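Local coordinates for beta sliding clamp (PDB 6PTR), which probably tethers DNA polymerases and other proteins to DNA, conferring processivity as a ring-shaped head-to-tail homodimer around the duplex, at residues Arg24-Val29 against Leu81-Val86; Val273-Phe278 against Asp341-Leu346; Ser279-Arg284 against Ala317-Ala322. All coordinates share one frame; numbering follows the deposited sequence. Where two conformers were deposited one is given.

Contact 1 of 3, residues Arg24-Val29 against Leu81-Val86; sequences RVHRVV and LLYDIV
H26 and Y83 bring the backbones nearest, with their CA atoms 7.4 Å apart, where the last part of helix 15-26 and the turn that follows face the helix 81-86. The turn, of type I, runs from H26 to V29 and is closed by the bond from V29 N to H26 O. Both CB atoms point across the gap, and the two aromatic side chains make the whole contact. The imidazole of H26 lies flat on the phenol ring of Y83 in a face-to-face stack, centroids 4.0 Å apart and planes 11° from parallel. The overlap is displaced little: H26 CE1 sits over the middle of the Y83 ring, 3.6 Å above its plane, and Y83 CG sits over the middle of the imidazole. H26 NE2 is 3.7 Å from Y83 CD2, so this nitrogen rides above the carbon ring, while the start of the tyrosine side chain adds a CH-pi contact, its CB 4.3 Å from the H26 ring centroid. Y83 reaches out with CG opposite its own backbone N (chi1 -171°). With CG between its N and its carbonyl carbon (chi1 86°), H26 keeps its face on Y83 and ND1 within reach of L22 O in its own helix, a bond that limits the rotation of the imidazole. F19 stacks with Y83, while the ring of Y80 meets H26 at a steep angle. L82 and V86 pack on F18 from the same helix 15-26. The rings thus extend the packing between the two helices of the N-terminal domain, the helix pair laid against beta sheet that is characteristic of each domain of the sliding-clamp fold.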
ATOM      1  N   ARG C  24      -6.895  18.693   5.570  1.00 27.36           N
ATOM      2  CA  ARG C  24      -7.778  18.477   6.705  1.00 34.24           C
ATOM      3  C   ARG C  24      -9.236  18.337   6.291  1.00 34.27           C
ATOM      4  O   ARG C  24     -10.015  17.718   7.023  1.00 41.12           O
ATOM      5  CB  ARG C  24      -7.612  19.610   7.716  1.00 29.77           C
ATOM      6  CG  ARG C  24      -6.298  19.508   8.517  1.00 29.15           C
ATOM      7  CD  ARG C  24      -6.061  20.715   9.427  1.00 42.60           C
ATOM      8  NE  ARG C  24      -4.927  20.559  10.330  1.00 53.06           N
ATOM      9  CZ  ARG C  24      -4.533  21.486  11.196  1.00 64.67           C
ATOM     10  NH1 ARG C  24      -5.173  22.646  11.266  1.00 67.81           N
ATOM     11  NH2 ARG C  24      -3.500  21.256  11.995  1.00 68.34           N
ATOM     12  N   VAL C  25      -9.643  18.896   5.145  1.00 22.94           N
ATOM     13  CA  VAL C  25     -11.073  18.905   4.837  1.00 18.91           C
ATOM     14  C   VAL C  25     -11.428  17.882   3.766  1.00 25.60           C
ATOM     15  O   VAL C  25     -12.507  17.276   3.807  1.00 25.99           O
ATOM     16  CB  VAL C  25     -11.554  20.308   4.418  1.00 24.70           C
ATOM     17  CG1 VAL C  25     -11.153  21.327   5.466  1.00 28.02           C
ATOM     18  CG2 VAL C  25     -10.999  20.679   3.082  1.00 31.10           C
ATOM     19  N   HIS C  26     -10.511  17.642   2.829  1.00 22.51           N
ATOM     20  CA  HIS C  26     -10.868  16.896   1.628  1.00 26.95           C
ATOM     21  C   HIS C  26     -11.228  15.448   1.926  1.00 29.05           C
ATOM     22  O   HIS C  26     -12.031  14.861   1.194  1.00 33.30           O
ATOM     23  CB  HIS C  26      -9.729  16.975   0.593  1.00 26.24           C
ATOM     24  CG  HIS C  26      -8.667  15.937   0.758  1.00 27.77           C
ATOM     25  ND1 HIS C  26      -7.685  16.014   1.724  1.00 28.03           N
ATOM     26  CD2 HIS C  26      -8.410  14.808   0.055  1.00 31.02           C
ATOM     27  CE1 HIS C  26      -6.886  14.966   1.625  1.00 35.78           C
ATOM     28  NE2 HIS C  26      -7.307  14.215   0.623  1.00 32.53           N
ATOM     29  N   ARG C  27     -10.660  14.849   2.977  1.00 29.14           N
ATOM     30  CA  ARG C  27     -10.905  13.429   3.200  1.00 34.76           C
ATOM     31  C   ARG C  27     -12.334  13.125   3.647  1.00 31.25           C
ATOM     32  O   ARG C  27     -12.706  11.948   3.709  1.00 32.35           O
ATOM     33  CB  ARG C  27      -9.902  12.856   4.216  1.00 44.58           C
ATOM     34  CG  ARG C  27      -9.168  13.864   5.104  1.00 49.35           C
ATOM     35  CD  ARG C  27      -8.110  13.150   5.982  1.00 53.93           C
ATOM     36  NE  ARG C  27      -7.819  13.861   7.229  1.00 55.15           N
ATOM     37  CZ  ARG C  27      -6.646  14.409   7.541  1.00 58.73           C
ATOM     38  NH1 ARG C  27      -5.624  14.329   6.696  1.00 62.64           N
ATOM     39  NH2 ARG C  27      -6.490  15.033   8.705  1.00 51.25           N
ATOM     40  N   VAL C  28     -13.137  14.146   3.948  1.00 23.39           N
ATOM     41  CA  VAL C  28     -14.536  13.943   4.302  1.00 26.26           C
ATOM     42  C   VAL C  28     -15.337  13.556   3.070  1.00 32.72           C
ATOM     43  O   VAL C  28     -16.346  12.837   3.160  1.00 31.10           O
ATOM     44  CB  VAL C  28     -15.053  15.225   4.984  1.00 31.34           C
ATOM     45  CG1 VAL C  28     -16.559  15.346   4.899  1.00 36.77           C
ATOM     46  CG2 VAL C  28     -14.602  15.197   6.415  1.00 32.69           C
ATOM     47  N   VAL C  29     -14.874  13.982   1.898  1.00 28.40           N
ATOM     48  CA  VAL C  29     -15.538  13.643   0.652  1.00 31.57           C
ATOM     49  C   VAL C  29     -15.434  12.146   0.413  1.00 34.95           C
ATOM     50  O   VAL C  29     -14.357  11.545   0.538  1.00 34.52           O
ATOM     51  CB  VAL C  29     -14.926  14.454  -0.499  1.00 29.99           C
ATOM     52  CG1 VAL C  29     -15.483  13.983  -1.829  1.00 31.44           C
ATOM     53  CG2 VAL C  29     -15.180  15.931  -0.279  1.00 30.24           C
ATOM     54  N   LEU C  81      -9.244  16.162  -6.832  1.00 26.28           N
ATOM     55  CA  LEU C  81      -8.449  16.749  -7.914  1.00 26.00           C
ATOM     56  C   LEU C  81      -7.661  17.953  -7.424  1.00 25.13           C
ATOM     57  O   LEU C  81      -6.467  18.094  -7.720  1.00 25.50           O
ATOM     58  CB  LEU C  81      -9.352  17.170  -9.074  1.00 25.43           C
ATOM     59  CG  LEU C  81      -8.660  17.903 -10.229  1.00 25.51           C
ATOM     60  CD1 LEU C  81      -7.504  17.049 -10.807  1.00 24.43           C
ATOM     61  CD2 LEU C  81      -9.672  18.237 -11.325  1.00 28.21           C
ATOM     62  N   LEU C  82      -8.317  18.856  -6.692  1.00 19.45           N
ATOM     63  CA  LEU C  82      -7.594  20.015  -6.184  1.00 20.68           C
ATOM     64  C   LEU C  82      -6.459  19.582  -5.272  1.00 23.06           C
ATOM     65  O   LEU C  82      -5.348  20.105  -5.372  1.00 19.69           O
ATOM     66  CB  LEU C  82      -8.534  20.946  -5.439  1.00 15.73           C
ATOM     67  CG  LEU C  82      -7.893  22.203  -4.869  1.00 19.94           C
ATOM     68  CD1 LEU C  82      -7.273  23.074  -5.980  1.00 21.10           C
ATOM     69  CD2 LEU C  82      -8.936  22.983  -4.089  1.00 19.27           C
ATOM     70  N   TYR C  83      -6.720  18.615  -4.382  1.00 20.39           N
ATOM     71  CA  TYR C  83      -5.663  18.115  -3.500  1.00 21.14           C
ATOM     72  C   TYR C  83      -4.500  17.534  -4.301  1.00 24.02           C
ATOM     73  O   TYR C  83      -3.329  17.819  -4.016  1.00 25.09           O
ATOM     74  CB  TYR C  83      -6.220  17.055  -2.540  1.00 22.33           C
ATOM     75  CG  TYR C  83      -5.221  16.660  -1.472  1.00 23.05           C
ATOM     76  CD1 TYR C  83      -4.955  17.513  -0.417  1.00 25.81           C
ATOM     77  CD2 TYR C  83      -4.533  15.449  -1.534  1.00 34.32           C
ATOM     78  CE1 TYR C  83      -4.043  17.178   0.567  1.00 32.84           C
ATOM     79  CE2 TYR C  83      -3.609  15.094  -0.546  1.00 35.89           C
ATOM     80  CZ  TYR C  83      -3.377  15.973   0.506  1.00 38.73           C
ATOM     81  OH  TYR C  83      -2.462  15.666   1.500  1.00 48.05           O
ATOM     82  N   ASP C  84      -4.800  16.701  -5.304  1.00 20.23           N
ATOM     83  CA  ASP C  84      -3.725  16.094  -6.081  1.00 23.78           C
ATOM     84  C   ASP C  84      -2.917  17.152  -6.823  1.00 26.08           C
ATOM     85  O   ASP C  84      -1.694  17.011  -6.968  1.00 28.73           O
ATOM     86  CB  ASP C  84      -4.296  15.061  -7.053  1.00 27.17           C
ATOM     87  CG  ASP C  84      -4.840  13.826  -6.346  1.00 48.91           C
ATOM     88  OD1 ASP C  84      -4.413  13.540  -5.207  1.00 54.85           O
ATOM     89  OD2 ASP C  84      -5.695  13.133  -6.933  1.00 58.50           O
ATOM     90  N   ILE C  85      -3.568  18.218  -7.292  1.00 20.89           N
ATOM     91  CA  ILE C  85      -2.840  19.293  -7.966  1.00 23.12           C
ATOM     92  C   ILE C  85      -1.907  20.001  -6.987  1.00 26.36           C
ATOM     93  O   ILE C  85      -0.698  20.126  -7.231  1.00 27.35           O
ATOM     94  CB  ILE C  85      -3.825  20.281  -8.621  1.00 23.01           C
ATOM     95  CG1 ILE C  85      -4.478  19.640  -9.848  1.00 23.16           C
ATOM     96  CG2 ILE C  85      -3.126  21.609  -8.959  1.00 25.22           C
ATOM     97  CD1 ILE C  85      -5.707  20.421 -10.330  1.00 28.43           C
ATOM     98  N   VAL C  86      -2.447  20.438  -5.847  1.00 22.34           N
ATOM     99  CA  VAL C  86      -1.640  21.180  -4.882  1.00 22.14           C
ATOM    100  C   VAL C  86      -0.493  20.320  -4.348  1.00 24.18           C
ATOM    101  O   VAL C  86       0.625  20.816  -4.118  1.00 24.60           O
ATOM    102  CB  VAL C  86      -2.550  21.708  -3.754  1.00 19.01           C
ATOM    103  CG1 VAL C  86      -1.722  22.517  -2.706  1.00 22.68           C
ATOM    104  CG2 VAL C  86      -3.638  22.610  -4.335  1.00 19.29           C
TER

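Contact 2 of 3, residues Val273-Phe278 against Asp341-Leu346; sequences VNRQDF and DIAGQL
The backbones come closest at R275 and A343, CA atoms 6.7 Å apart, where the strand ending at N274 turns directly into a helix. V273 lies in the last part of the strand, its backbone paired with M351. N274 is the N-cap: its OD1 accepts from D277 N at 2.8 Å in a nearly straight bond (168°), which secures the first turn of the helix. R275, the first residue of that helix, does most of the work across the gap. Its CG stands opposite the backbone N (chi1 -177°), sending the chain outward, and a bend at chi3 (62°) swings the guanidinium over the last turn of segment 341-346. There NH1 donates to A343 O at 3.0 Å, well off straight and from above the carbonyl plane. L346 N reaches the same oxygen from the other face, so one carbonyl takes two donors. L346 O lies under the guanidinium, 3.1 Å from CZ and over the centre of its face, a contact of carbonyl with flat cation rather than a bond. NE bonds to S348 O, so the arginine joins A343, L346 and S348. The aliphatic part of R275 is used too: its CD packs on L346 CB at 3.5 Å. F278, a turn further on, directs its CB toward segment 341-346, but its ring meets F353 edge-to-face. M351 of strand 350-355 packs against R275, A343 and L346, so the start of helix 275-285 and the C-terminal part of helix 336-345 meet over the sheet that also contains strands 269-274, 362-366 and 372-376.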
ATOM      1  N   VAL C 273       0.169 -12.136  32.286  1.00 27.62           N
ATOM      2  CA  VAL C 273       1.185 -12.557  31.337  1.00 27.20           C
ATOM      3  C   VAL C 273       2.017 -11.341  30.966  1.00 26.72           C
ATOM      4  O   VAL C 273       1.578 -10.196  31.088  1.00 26.00           O
ATOM      5  CB  VAL C 273       0.576 -13.207  30.068  1.00 27.18           C
ATOM      6  CG1 VAL C 273      -0.171 -14.491  30.417  1.00 29.02           C
ATOM      7  CG2 VAL C 273      -0.347 -12.237  29.366  1.00 24.01           C
ATOM      8  N   ASN C 274       3.234 -11.604  30.511  1.00 25.20           N
ATOM      9  CA  ASN C 274       4.029 -10.565  29.881  1.00 30.15           C
ATOM     10  C   ASN C 274       3.362 -10.184  28.576  1.00 27.99           C
ATOM     11  O   ASN C 274       3.183 -11.030  27.691  1.00 27.67           O
ATOM     12  CB  ASN C 274       5.451 -11.047  29.628  1.00 27.70           C
ATOM     13  CG  ASN C 274       6.304 -10.002  28.947  1.00 32.52           C
ATOM     14  OD1 ASN C 274       6.136  -9.717  27.766  1.00 28.50           O
ATOM     15  ND2 ASN C 274       7.235  -9.433  29.690  1.00 33.35           N
ATOM     16  N   ARG C 275       3.004  -8.909  28.447  1.00 26.70           N
ATOM     17  CA  ARG C 275       2.155  -8.510  27.329  1.00 28.11           C
ATOM     18  C   ARG C 275       2.841  -8.755  25.990  1.00 26.20           C
ATOM     19  O   ARG C 275       2.208  -9.234  25.042  1.00 22.64           O
ATOM     20  CB  ARG C 275       1.766  -7.038  27.466  1.00 29.75           C
ATOM     21  CG  ARG C 275       0.825  -6.566  26.383  1.00 28.15           C
ATOM     22  CD  ARG C 275       0.307  -5.205  26.682  1.00 31.20           C
ATOM     23  NE  ARG C 275       1.401  -4.261  26.718  1.00 32.76           N
ATOM     24  CZ  ARG C 275       1.856  -3.604  25.659  1.00 44.65           C
ATOM     25  NH1 ARG C 275       1.290  -3.772  24.469  1.00 40.44           N
ATOM     26  NH2 ARG C 275       2.873  -2.762  25.794  1.00 51.66           N
ATOM     27  N   GLN C 276       4.123  -8.416  25.893  1.00 25.81           N
ATOM     28  CA  GLN C 276       4.846  -8.543  24.635  0.51 27.28           C
ATOM     29  C   GLN C 276       5.043 -10.009  24.263  1.00 27.42           C
ATOM     30  O   GLN C 276       4.895 -10.400  23.099  1.00 26.11           O
ATOM     31  CB  GLN C 276       6.186  -7.809  24.766  0.51 30.81           C
ATOM     32  CG  GLN C 276       6.074  -6.293  25.041  0.51 35.74           C
ATOM     33  CD  GLN C 276       5.697  -5.884  26.495  0.51 37.98           C
ATOM     34  OE1 GLN C 276       5.726  -6.686  27.441  0.51 26.22           O
ATOM     35  NE2 GLN C 276       5.347  -4.610  26.657  0.51 36.88           N
ATOM     36  N   ASP C 277       5.390 -10.832  25.252  1.00 29.52           N
ATOM     37  CA  ASP C 277       5.565 -12.259  24.993  1.00 22.03           C
ATOM     38  C   ASP C 277       4.253 -12.903  24.568  1.00 22.96           C
ATOM     39  O   ASP C 277       4.233 -13.769  23.681  1.00 25.65           O
ATOM     40  CB  ASP C 277       6.123 -12.936  26.246  1.00 24.12           C
ATOM     41  CG  ASP C 277       7.539 -12.504  26.559  1.00 36.10           C
ATOM     42  OD1 ASP C 277       8.227 -11.938  25.673  1.00 33.59           O
ATOM     43  OD2 ASP C 277       7.975 -12.740  27.698  1.00 37.81           O
ATOM     44  N   PHE C 278       3.146 -12.507  25.209  1.00 22.09           N
ATOM     45  CA  PHE C 278       1.824 -13.030  24.850  1.00 22.87           C
ATOM     46  C   PHE C 278       1.429 -12.588  23.449  1.00 20.47           C
ATOM     47  O   PHE C 278       0.970 -13.397  22.630  1.00 19.86           O
ATOM     48  CB  PHE C 278       0.793 -12.552  25.877  1.00 21.88           C
ATOM     49  CG  PHE C 278      -0.621 -12.955  25.565  1.00 22.79           C
ATOM     50  CD1 PHE C 278      -1.064 -14.235  25.852  1.00 24.35           C
ATOM     51  CD2 PHE C 278      -1.503 -12.058  24.979  1.00 25.38           C
ATOM     52  CE1 PHE C 278      -2.367 -14.610  25.565  1.00 20.90           C
ATOM     53  CE2 PHE C 278      -2.805 -12.435  24.677  1.00 22.42           C
ATOM     54  CZ  PHE C 278      -3.237 -13.697  24.986  1.00 19.11           C
ATOM     55  N   ASP C 341      -5.678  -6.964  19.200  1.00 23.60           N
ATOM     56  CA  ASP C 341      -6.219  -5.608  19.278  1.00 24.84           C
ATOM     57  C   ASP C 341      -6.152  -5.079  20.705  1.00 22.10           C
ATOM     58  O   ASP C 341      -5.677  -3.960  20.943  1.00 24.44           O
ATOM     59  CB  ASP C 341      -7.668  -5.568  18.772  1.00 28.22           C
ATOM     60  CG  ASP C 341      -7.790  -5.804  17.279  1.00 31.82           C
ATOM     61  OD1 ASP C 341      -6.798  -5.611  16.532  1.00 29.06           O
ATOM     62  OD2 ASP C 341      -8.908  -6.159  16.851  1.00 28.82           O
ATOM     63  N   ILE C 342      -6.609  -5.875  21.676  1.00 20.38           N
ATOM     64  CA  ILE C 342      -6.654  -5.386  23.047  1.00 25.79           C
ATOM     65  C   ILE C 342      -5.253  -5.313  23.643  1.00 25.92           C
ATOM     66  O   ILE C 342      -4.914  -4.350  24.343  1.00 22.44           O
ATOM     67  CB  ILE C 342      -7.603  -6.263  23.876  1.00 20.19           C
ATOM     68  CG1 ILE C 342      -9.029  -6.062  23.367  1.00 20.79           C
ATOM     69  CG2 ILE C 342      -7.493  -5.912  25.355  1.00 19.83           C
ATOM     70  CD1 ILE C 342     -10.001  -7.160  23.859  1.00 24.10           C
ATOM     71  N   ALA C 343      -4.404  -6.308  23.359  1.00 22.83           N
ATOM     72  CA  ALA C 343      -3.017  -6.211  23.813  1.00 25.79           C
ATOM     73  C   ALA C 343      -2.366  -4.930  23.301  1.00 28.72           C
ATOM     74  O   ALA C 343      -1.600  -4.274  24.026  1.00 27.38           O
ATOM     75  CB  ALA C 343      -2.227  -7.441  23.360  1.00 26.73           C
ATOM     76  N   GLY C 344      -2.670  -4.554  22.057  1.00 26.91           N
ATOM     77  CA  GLY C 344      -2.169  -3.302  21.500  1.00 24.43           C
ATOM     78  C   GLY C 344      -2.665  -2.052  22.192  1.00 30.54           C
ATOM     79  O   GLY C 344      -2.034  -1.001  22.064  1.00 30.95           O
ATOM     80  N   GLN C 345      -3.783  -2.128  22.923  1.00 33.65           N
ATOM     81  CA  GLN C 345      -4.282  -0.957  23.645  1.00 31.71           C
ATOM     82  C   GLN C 345      -3.489  -0.652  24.902  1.00 30.24           C
ATOM     83  O   GLN C 345      -3.499   0.491  25.372  1.00 30.27           O
ATOM     84  CB  GLN C 345      -5.745  -1.157  24.045  1.00 27.46           C
ATOM     85  CG  GLN C 345      -6.665  -1.221  22.862  1.00 30.70           C
ATOM     86  CD  GLN C 345      -6.787   0.117  22.206  1.00 31.74           C
ATOM     87  OE1 GLN C 345      -6.277   0.337  21.113  1.00 34.98           O
ATOM     88  NE2 GLN C 345      -7.462   1.043  22.885  1.00 31.15           N
ATOM     89  N   LEU C 346      -2.841  -1.662  25.470  1.00 29.32           N
ATOM     90  CA  LEU C 346      -2.222  -1.559  26.772  1.00 30.90           C
ATOM     91  C   LEU C 346      -0.810  -1.026  26.642  1.00 29.64           C
ATOM     92  O   LEU C 346      -0.157  -1.193  25.613  1.00 40.38           O
ATOM     93  CB  LEU C 346      -2.207  -2.931  27.439  1.00 28.91           C
ATOM     94  CG  LEU C 346      -3.569  -3.612  27.490  1.00 32.10           C
ATOM     95  CD1 LEU C 346      -3.437  -5.013  28.097  1.00 29.36           C
ATOM     96  CD2 LEU C 346      -4.538  -2.753  28.286  1.00 37.06           C
TER

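Contact 3 of 3, residues Ser279-Arg284 against Ala317-Ala322; sequences SSAVDR and AEDQLA
R284 and D319 form the salt bridge that joins the helix 279-284 to the strand 317-322. The arginine grips side-on with two nitrogens, both on one oxygen: NH2 lies 2.9 Å and NE 3.1 Å from D319 OD2. That oxygen sits in the guanidinium plane, but the carboxylate is turned 56° against it, and NH2 approaches from above the carboxylate plane while NE arrives almost in line with the C-O bond. A bend at chi3 (-62°) folds the R284 chain back along its own helix, where one face of the guanidinium lies against S280 O and A281 CA, both toward its rim. Next to the ion pair, the methyl group of A281 fills the middle of the contact, its CB 3.9 Å from D319 OD2 and 4.0 Å from L321 CD2. The other carboxylate oxygen, D319 OD1, accepts from Q320 N at 2.8 Å through its anti lone pair, which helps set the rotation of the acid. Helix and strand run almost antiparallel, their axes 8.4 Å apart at the closest. Behind A281 and V282 lies L307 of the adjacent strand, and L321 reaches on to D277 and F278. The second subunit completes the polar site: T114 of that chain bonds to D319 OD2, and A317 and E318 pair with one of its strands, carrying the sheet across the dimer interface. An oxygen shared by two arginine nitrogens and a threonine hydroxyl is consistent with a negatively charged D319, whose charge R284 would probably help to balance at this seam of the ring.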
ATOM      1  N   SER C 279       1.596 -11.297  23.158  1.00 21.16           N
ATOM      2  CA  SER C 279       1.247 -10.779  21.840  1.00 22.32           C
ATOM      3  C   SER C 279       2.036 -11.475  20.736  1.00 22.67           C
ATOM      4  O   SER C 279       1.473 -11.847  19.702  1.00 21.06           O
ATOM      5  CB  SER C 279       1.496  -9.267  21.793  1.00 25.47           C
ATOM      6  OG  SER C 279       0.658  -8.612  22.725  1.00 34.22           O
ATOM      7  N   SER C 280       3.351 -11.630  20.917  1.00 20.85           N
ATOM      8  CA  SER C 280       4.164 -12.251  19.876  0.54 20.72           C
ATOM      9  C   SER C 280       3.779 -13.713  19.677  1.00 19.44           C
ATOM     10  O   SER C 280       3.737 -14.207  18.547  1.00 18.32           O
ATOM     11  CB  SER C 280       5.646 -12.129  20.218  0.54 22.97           C
ATOM     12  OG  SER C 280       6.043 -10.772  20.323  0.54 20.42           O
ATOM     13  N   ALA C 281       3.488 -14.420  20.770  1.00 20.34           N
ATOM     14  CA  ALA C 281       3.083 -15.826  20.653  1.00 18.59           C
ATOM     15  C   ALA C 281       1.748 -15.971  19.935  1.00 17.41           C
ATOM     16  O   ALA C 281       1.593 -16.850  19.079  1.00 17.67           O
ATOM     17  CB  ALA C 281       3.008 -16.463  22.036  1.00 15.88           C
ATOM     18  N   VAL C 282       0.768 -15.130  20.283  1.00 18.44           N
ATOM     19  CA  VAL C 282      -0.521 -15.163  19.605  1.00 16.47           C
ATOM     20  C   VAL C 282      -0.341 -14.826  18.138  1.00 18.63           C
ATOM     21  O   VAL C 282      -0.934 -15.465  17.263  1.00 17.72           O
ATOM     22  CB  VAL C 282      -1.519 -14.197  20.276  1.00 17.91           C
ATOM     23  CG1 VAL C 282      -2.786 -14.036  19.411  1.00 19.79           C
ATOM     24  CG2 VAL C 282      -1.868 -14.684  21.673  1.00 20.08           C
ATOM     25  N   ASP C 283       0.454 -13.793  17.852  1.00 17.60           N
ATOM     26  CA  ASP C 283       0.749 -13.433  16.471  1.00 19.01           C
ATOM     27  C   ASP C 283       1.327 -14.627  15.718  1.00 21.09           C
ATOM     28  O   ASP C 283       0.887 -14.948  14.606  1.00 20.17           O
ATOM     29  CB  ASP C 283       1.709 -12.229  16.451  1.00 20.33           C
ATOM     30  CG  ASP C 283       1.907 -11.657  15.057  1.00 28.71           C
ATOM     31  OD1 ASP C 283       1.020 -11.855  14.196  1.00 27.82           O
ATOM     32  OD2 ASP C 283       2.950 -11.000  14.825  1.00 32.12           O
ATOM     33  N   ARG C 284       2.287 -15.329  16.325  1.00 21.02           N
ATOM     34  CA  ARG C 284       2.910 -16.455  15.640  1.00 17.34           C
ATOM     35  C   ARG C 284       1.898 -17.558  15.338  1.00 17.68           C
ATOM     36  O   ARG C 284       1.775 -17.988  14.187  1.00 20.68           O
ATOM     37  CB  ARG C 284       4.076 -17.001  16.470  1.00 18.13           C
ATOM     38  CG  ARG C 284       5.278 -16.055  16.483  1.00 19.56           C
ATOM     39  CD  ARG C 284       6.490 -16.702  17.136  1.00 21.87           C
ATOM     40  NE  ARG C 284       6.293 -17.057  18.541  1.00 22.49           N
ATOM     41  CZ  ARG C 284       6.630 -16.292  19.574  1.00 28.65           C
ATOM     42  NH1 ARG C 284       7.171 -15.094  19.375  1.00 26.24           N
ATOM     43  NH2 ARG C 284       6.445 -16.733  20.818  1.00 24.65           N
ATOM     44  N   ALA C 317      -0.799 -25.049  15.157  1.00 16.95           N
ATOM     45  CA  ALA C 317       0.282 -24.203  15.652  1.00 16.20           C
ATOM     46  C   ALA C 317       0.131 -24.115  17.158  1.00 21.87           C
ATOM     47  O   ALA C 317      -0.979 -23.919  17.651  1.00 24.35           O
ATOM     48  CB  ALA C 317       0.218 -22.807  15.024  1.00 18.34           C
ATOM     49  N   GLU C 318       1.234 -24.255  17.886  1.00 16.14           N
ATOM     50  CA  GLU C 318       1.156 -24.135  19.330  1.00 15.18           C
ATOM     51  C   GLU C 318       2.349 -23.339  19.837  1.00 20.40           C
ATOM     52  O   GLU C 318       3.366 -23.207  19.157  1.00 21.02           O
ATOM     53  CB  GLU C 318       1.100 -25.508  20.007  1.00 22.46           C
ATOM     54  CG  GLU C 318       2.266 -26.416  19.759  1.00 30.18           C
ATOM     55  CD  GLU C 318       2.119 -27.763  20.470  1.00 44.37           C
ATOM     56  OE1 GLU C 318       1.008 -28.067  20.965  1.00 43.68           O
ATOM     57  OE2 GLU C 318       3.113 -28.514  20.539  1.00 47.95           O
ATOM     58  N   ASP C 319       2.194 -22.793  21.041  1.00 18.95           N
ATOM     59  CA  ASP C 319       3.278 -22.089  21.710  1.00 17.20           C
ATOM     60  C   ASP C 319       3.021 -22.170  23.210  1.00 20.28           C
ATOM     61  O   ASP C 319       1.970 -22.640  23.660  1.00 24.13           O
ATOM     62  CB  ASP C 319       3.373 -20.635  21.217  1.00 18.04           C
ATOM     63  CG  ASP C 319       4.797 -20.090  21.232  1.00 26.02           C
ATOM     64  OD1 ASP C 319       5.615 -20.497  22.095  1.00 25.90           O
ATOM     65  OD2 ASP C 319       5.094 -19.245  20.361  1.00 26.21           O
ATOM     66  N   GLN C 320       4.000 -21.739  23.993  1.00 21.94           N
ATOM     67  CA  GLN C 320       3.837 -21.801  25.441  1.00 23.97           C
ATOM     68  C   GLN C 320       4.554 -20.617  26.074  1.00 28.17           C
ATOM     69  O   GLN C 320       5.601 -20.180  25.587  1.00 26.26           O
ATOM     70  CB  GLN C 320       4.377 -23.133  25.975  1.00 26.91           C
ATOM     71  CG  GLN C 320       4.244 -23.349  27.467  1.00 34.85           C
ATOM     72  CD  GLN C 320       4.573 -24.773  27.862  1.00 50.51           C
ATOM     73  OE1 GLN C 320       4.435 -25.699  27.060  1.00 51.01           O
ATOM     74  NE2 GLN C 320       5.014 -24.957  29.097  1.00 56.66           N
ATOM     75  N   LEU C 321       3.983 -20.104  27.162  1.00 24.47           N
ATOM     76  CA  LEU C 321       4.546 -18.960  27.866  1.00 29.14           C
ATOM     77  C   LEU C 321       4.446 -19.190  29.359  1.00 33.01           C
ATOM     78  O   LEU C 321       3.522 -19.856  29.836  1.00 28.57           O
ATOM     79  CB  LEU C 321       3.807 -17.656  27.553  1.00 33.25           C
ATOM     80  CG  LEU C 321       3.576 -17.267  26.112  1.00 50.14           C
ATOM     81  CD1 LEU C 321       2.358 -16.386  26.064  1.00 55.02           C
ATOM     82  CD2 LEU C 321       4.809 -16.531  25.622  1.00 57.82           C
ATOM     83  N   ALA C 322       5.395 -18.610  30.092  1.00 30.43           N
ATOM     84  CA  ALA C 322       5.233 -18.464  31.525  1.00 31.36           C
ATOM     85  C   ALA C 322       4.046 -17.553  31.810  1.00 31.22           C
ATOM     86  O   ALA C 322       3.719 -16.653  31.032  1.00 31.38           O
ATOM     87  CB  ALA C 322       6.508 -17.902  32.154  1.00 36.80           C
TER

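Contact 1 belongs to the N-terminal domain, whereas contacts 2 and 3 share the C-terminal domain and both use helix 275-285. Contacts 2 and 3 touch, their centres about 11 Å apart, with A343 CB against S279 OG and F278 CA against L321 CD1; contact 1 lies about 37 Å from contact 2, centre to centre, across the middle of the chain. Contact 2 is the buried one and involves no second subunit, while contacts 1 and 3 are partly buried and both meet that subunit. Their chemistry differs accordingly: aromatic stacking in contact 1, arginine on backbone carbonyls in contact 2, and an ion pair at the dimer seam in contact 3.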